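Local coordinates for uncharacterized protein MJ1062 (Methanocaldococcus jannaschii, PDB 3EO4) that is of unknown function but, through this C-terminal GNAT-like domain of a longer protein, probably transfers acyl groups, at residues Glu25-Met28 with Ala29-Asn33; Pro34-Tyr37 with Lys38-Ile42. One frame throughout, in Å; residues are numbered along the deposited sequence.

Contact 1 and contact 2 follow each other along the chain, the first covering most of helix 24-31 and the turn after it, the second the short, weakly bonded helix 34-37 and its exit loop. Asn33 joins them: its OD1 takes the N-H of Leu35 and caps the second helix. Ring atoms of Tyr37 pack on the carbonyls of Arg31 and Ser32, and Phe40 touches the Arg31 guanidinium. Contact 1 is buried, with regular helical bonds, an aliphatic-aromatic pair and a serine closing the helix. Contact 2 is only partly buried; backbone bonds with donors above the carbonyl planes, and the Phe40 ring packed on Ile36 and Tyr37, carry it. Both also meet the second subunit.

Contact 1 (Glu25-Met28 with Ala29-Asn33); sequences ELLM and AWRSN
Leu26 and Trp30 pack one turn apart on helix 24-31, the first helix after strand 13-18 of the GNAT domain. Leu26 lies over a face of the indole: its CG stands 3.8 Å from the centroid of the six-membered ring of Trp30, 17° off the normal, a CH-pi contact. CD1 of Leu26 reaches CE2 of Trp30 at 3.6 Å, while CD2 meets CH2. The indole swings back along the helix because Trp30 CG stands anti to its carbonyl carbon (chi1 -70°), and Leu26 O lies over a ring face too. Replacing Trp30 with alanine would probably leave Leu26 without its aromatic partner and open a gap beside Leu96 of strand 92-97 and Ala29 of the second subunit. Beneath the side chains, Trp30 N donates to Leu26 O at 3.0 Å and Arg31 N to Leu27 O at 3.1 Å. The helix closes at Ser32, whose OG donates to Met28 O at 2.8 Å from above the carbonyl plane; Ser32 N adds a weak bond to the same oxygen. Met28, present as selenomethionine, lays its CG 3.6 Å from Ser32 OG. That hydroxyl also bonds Leu47 N, tying the helix end to the loop that leads into helix 49-58. At the polar ends, Glu25 OE2 forms a salt bridge with Lys77 of the second subunit, and Arg31 NH1 one with the sulfonate of a bound MES, probably from the crystallisation liquor. CH-pi packing seats the indole, the serine hydroxyl, with weak help from its N-H, satisfies Met28 O, and the charged ends turn to the second subunit and the ligand.

Contact 2 (Pro34-Tyr37 with Lys38-Ile42); sequences PLIY and KFFYI
Tyr37 and Phe40 are the first and last residues of a type I beta turn, with Lys38 and Phe39 at its corners, leading out of the short helix 34-37; Phe40 N donates to Tyr37 O at 3.1 Å. The Phe40 side chain starts beside that bond, its CB 3.6 Å from the same Tyr37 O. CG then passes Tyr37 CA at 3.9 Å, and CD1 reaches Tyr37 CB at 3.6 Å. Farther out, CE1 lies near both Tyr37 CB and Ile36 CG2. The tip, CZ, comes to 3.7 Å from Ile36 CG2, the two side chains running alongside each other in one direction. With chi1 at -68° the Phe40 ring is placed beside its own backbone N and turns back over the helix, where Ile36 O sits above the centre of one face. That oxygen also accepts Phe39 N at 3.0 Å in a nearly straight bond (165° at the hydrogen), and Phe39 CD2 rests 3.6 Å from it. Lys38 N bonds Pro34 O, and Lys38 CG lies 3.3 Å from the same oxygen. Lys38 O takes a hydrogen bond from Asn134 ND2, linking the turn to another loop. All three cross-segment donors stand above the carbonyl planes; the Lys38 bond spans four residues, those of Phe39 and Phe40 three, as the helix tightens and ends. The Phe40 face thus shields a carbonyl already hydrogen-bonded by Phe39 N.

Contact 1 (Glu25-Met28 with Ala29-Asn33)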
loop_
_atom_site.group_PDB
_atom_site.type_symbol
_atom_site.label_atom_id
_atom_site.label_comp_id
_atom_site.label_asym_id
_atom_site.label_seq_id
_atom_site.Cartn_x
_atom_site.Cartn_y
_atom_site.Cartn_z
ATOM N N GLU A 25 5.360 0.159 -6.180
ATOM C CA GLU A 25 4.710 1.162 -5.323
ATOM C C GLU A 25 3.771 0.497 -4.342
ATOM O O GLU A 25 3.661 0.939 -3.224
ATOM C CB GLU A 25 3.959 2.243 -6.124
ATOM C CG GLU A 25 4.804 2.996 -7.201
ATOM C CD GLU A 25 4.669 2.349 -8.593
ATOM O OE1 GLU A 25 4.861 1.117 -8.717
ATOM O OE2 GLU A 25 4.341 3.060 -9.567
ATOM N N LEU A 26 3.075 -0.551 -4.781
ATOM C CA LEU A 26 2.174 -1.282 -3.906
ATOM C C LEU A 26 2.973 -2.023 -2.827
ATOM O O LEU A 26 2.640 -1.946 -1.643
ATOM C CB LEU A 26 1.321 -2.262 -4.695
ATOM C CG LEU A 26 0.504 -3.281 -3.919
ATOM C CD1 LEU A 26 -0.449 -2.578 -2.975
ATOM C CD2 LEU A 26 -0.315 -4.134 -4.935
ATOM N N LEU A 27 4.024 -2.723 -3.252
ATOM C CA LEU A 27 4.953 -3.340 -2.314
ATOM C C LEU A 27 5.524 -2.320 -1.336
ATOM O O LEU A 27 5.523 -2.555 -0.121
ATOM C CB LEU A 27 6.060 -4.114 -3.032
ATOM C CG LEU A 27 7.011 -4.870 -2.071
ATOM C CD1 LEU A 27 6.344 -6.068 -1.311
ATOM C CD2 LEU A 27 8.335 -5.318 -2.759
HETATM N N MSE A 28 5.986 -1.178 -1.820
HETATM C CA MSE A 28 6.469 -0.159 -0.862
HETATM C C MSE A 28 5.352 0.291 0.095
HETATM O O MSE A 28 5.602 0.528 1.262
HETATM C CB MSE A 28 7.066 1.054 -1.564
HETATM C CG MSE A 28 7.657 2.051 -0.597
HETATM SE SE MSE A 28 8.504 3.550 -1.539
HETATM C CE MSE A 28 6.992 4.048 -2.658
ATOM N N ALA A 29 4.133 0.412 -0.401
ATOM C CA ALA A 29 3.022 0.869 0.430
ATOM C C ALA A 29 2.705 -0.086 1.598
ATOM O O ALA A 29 2.423 0.352 2.726
ATOM C CB ALA A 29 1.789 1.125 -0.409
ATOM N N TRP A 30 2.787 -1.378 1.332
ATOM C CA TRP A 30 2.678 -2.364 2.393
ATOM C C TRP A 30 3.826 -2.267 3.414
ATOM O O TRP A 30 3.593 -2.276 4.611
ATOM C CB TRP A 30 2.672 -3.750 1.793
ATOM C CG TRP A 30 1.432 -4.088 1.035
ATOM C CD1 TRP A 30 0.143 -3.631 1.267
ATOM C CD2 TRP A 30 1.354 -4.996 -0.066
ATOM N NE1 TRP A 30 -0.731 -4.217 0.361
ATOM C CE2 TRP A 30 -0.009 -5.057 -0.465
ATOM C CE3 TRP A 30 2.304 -5.781 -0.743
ATOM C CZ2 TRP A 30 -0.441 -5.872 -1.527
ATOM C CZ3 TRP A 30 1.878 -6.574 -1.803
ATOM C CH2 TRP A 30 0.498 -6.623 -2.174
ATOM N N ARG A 31 5.058 -2.178 2.943
ATOM C CA ARG A 31 6.214 -2.119 3.853
ATOM C C ARG A 31 6.375 -0.817 4.627
ATOM O O ARG A 31 7.238 -0.728 5.522
ATOM C CB ARG A 31 7.515 -2.395 3.072
ATOM C CG ARG A 31 7.508 -3.766 2.408
ATOM C CD ARG A 31 8.905 -4.138 1.913
ATOM N NE ARG A 31 9.603 -4.997 2.878
ATOM C CZ ARG A 31 10.405 -4.569 3.849
ATOM N NH1 ARG A 31 10.965 -5.461 4.661
ATOM N NH2 ARG A 31 10.652 -3.263 4.011
ATOM N N SER A 32 5.626 0.207 4.230
ATOM C CA SER A 32 5.689 1.516 4.867
ATOM C C SER A 32 4.558 1.649 5.860
ATOM O O SER A 32 4.377 2.688 6.450
ATOM C CB SER A 32 5.644 2.644 3.832
ATOM O OG SER A 32 6.702 2.507 2.878
ATOM N N ASN A 33 3.792 0.583 6.049
ATOM C CA ASN A 33 2.747 0.592 7.040
ATOM C C ASN A 33 3.310 0.156 8.402
ATOM O O ASN A 33 3.765 -0.976 8.532
ATOM C CB ASN A 33 1.614 -0.324 6.578
ATOM C CG ASN A 33 0.338 -0.087 7.338
ATOM O OD1 ASN A 33 0.350 0.078 8.540
ATOM N ND2 ASN A 33 -0.778 -0.100 6.636
#

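Contact 2 (Pro34-Tyr37 with Lys38-Ile42)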
loop_
_atom_site.group_PDB
_atom_site.type_symbol
_atom_site.label_atom_id
_atom_site.label_comp_id
_atom_site.label_asym_id
_atom_site.label_seq_id
_atom_site.Cartn_x
_atom_site.Cartn_y
_atom_site.Cartn_z
ATOM N N PRO A 34 3.304 1.066 9.410
ATOM C CA PRO A 34 3.800 0.815 10.763
ATOM C C PRO A 34 3.211 -0.421 11.421
ATOM O O PRO A 34 3.845 -0.990 12.316
ATOM C CB PRO A 34 3.351 2.061 11.547
ATOM C CG PRO A 34 3.174 3.100 10.524
ATOM C CD PRO A 34 2.719 2.418 9.293
ATOM N N LEU A 35 2.003 -0.803 10.995
ATOM C CA LEU A 35 1.309 -1.985 11.491
ATOM C C LEU A 35 1.983 -3.259 10.982
ATOM O O LEU A 35 1.768 -4.346 11.516
ATOM C CB LEU A 35 -0.162 -1.964 11.004
ATOM C CG LEU A 35 -1.312 -1.370 11.808
ATOM C CD1 LEU A 35 -0.896 -0.429 12.953
ATOM C CD2 LEU A 35 -2.288 -0.719 10.843
ATOM N N ILE A 36 2.752 -3.105 9.914
ATOM C CA ILE A 36 3.520 -4.179 9.332
ATOM C C ILE A 36 4.988 -4.074 9.730
ATOM O O ILE A 36 5.584 -5.074 10.141
ATOM C CB ILE A 36 3.369 -4.214 7.797
ATOM C CG1 ILE A 36 1.928 -4.612 7.444
ATOM C CG2 ILE A 36 4.317 -5.239 7.177
ATOM C CD1 ILE A 36 1.601 -4.629 5.965
ATOM N N TYR A 37 5.573 -2.872 9.663
ATOM C CA TYR A 37 7.004 -2.781 9.861
ATOM C C TYR A 37 7.408 -2.868 11.331
ATOM O O TYR A 37 8.596 -2.867 11.667
ATOM C CB TYR A 37 7.643 -1.622 9.067
ATOM C CG TYR A 37 7.311 -0.185 9.468
ATOM C CD1 TYR A 37 6.642 0.672 8.588
ATOM C CD2 TYR A 37 7.736 0.337 10.687
ATOM C CE1 TYR A 37 6.382 2.015 8.943
ATOM C CE2 TYR A 37 7.484 1.667 11.042
ATOM C CZ TYR A 37 6.808 2.499 10.168
ATOM O OH TYR A 37 6.565 3.810 10.552
ATOM N N LYS A 38 6.396 -2.936 12.197
ATOM C CA LYS A 38 6.506 -3.417 13.581
ATOM C C LYS A 38 7.299 -4.714 13.678
ATOM O O LYS A 38 7.907 -5.007 14.697
ATOM C CB LYS A 38 5.129 -3.892 14.021
ATOM C CG LYS A 38 4.337 -3.071 14.887
ATOM C CD LYS A 38 3.097 -3.911 15.178
ATOM C CE LYS A 38 3.382 -4.929 16.295
ATOM N NZ LYS A 38 2.815 -4.481 17.575
ATOM N N PHE A 39 7.153 -5.538 12.646
ATOM C CA PHE A 39 7.713 -6.876 12.605
ATOM C C PHE A 39 9.046 -6.973 11.839
ATOM O O PHE A 39 9.571 -8.071 11.660
ATOM C CB PHE A 39 6.639 -7.878 12.084
ATOM C CG PHE A 39 5.338 -7.856 12.888
ATOM C CD1 PHE A 39 5.351 -8.058 14.257
ATOM C CD2 PHE A 39 4.102 -7.639 12.259
ATOM C CE1 PHE A 39 4.173 -8.044 15.023
ATOM C CE2 PHE A 39 2.903 -7.612 13.007
ATOM C CZ PHE A 39 2.952 -7.811 14.419
ATOM N N PHE A 40 9.618 -5.837 11.436
ATOM C CA PHE A 40 10.820 -5.806 10.602
ATOM C C PHE A 40 11.993 -5.303 11.439
ATOM O O PHE A 40 11.868 -4.278 12.119
ATOM C CB PHE A 40 10.654 -4.842 9.416
ATOM C CG PHE A 40 9.658 -5.289 8.383
ATOM C CD1 PHE A 40 9.224 -4.393 7.405
ATOM C CD2 PHE A 40 9.141 -6.572 8.386
ATOM C CE1 PHE A 40 8.316 -4.763 6.456
ATOM C CE2 PHE A 40 8.231 -6.964 7.410
ATOM C CZ PHE A 40 7.814 -6.055 6.451
ATOM N N TYR A 41 13.110 -6.024 11.378
ATOM C CA TYR A 41 14.324 -5.669 12.108
ATOM C C TYR A 41 14.637 -4.158 11.975
ATOM O O TYR A 41 14.771 -3.629 10.868
ATOM C CB TYR A 41 15.510 -6.563 11.681
ATOM C CG TYR A 41 16.782 -6.302 12.465
ATOM C CD1 TYR A 41 16.854 -6.597 13.826
ATOM C CD2 TYR A 41 17.892 -5.745 11.858
ATOM C CE1 TYR A 41 17.987 -6.343 14.555
ATOM C CE2 TYR A 41 19.063 -5.502 12.585
ATOM C CZ TYR A 41 19.090 -5.803 13.933
ATOM O OH TYR A 41 20.204 -5.559 14.685
ATOM N N ILE A 42 14.668 -3.487 13.126
ATOM C CA ILE A 42 14.958 -2.044 13.288
ATOM C C ILE A 42 14.224 -0.966 12.437
ATOM O O ILE A 42 14.520 0.223 12.601
ATOM C CB ILE A 42 16.483 -1.734 13.267
ATOM C CG1 ILE A 42 16.973 -1.471 11.826
ATOM C CG2 ILE A 42 17.262 -2.765 14.088
ATOM C CD1 ILE A 42 17.819 -2.509 11.242
#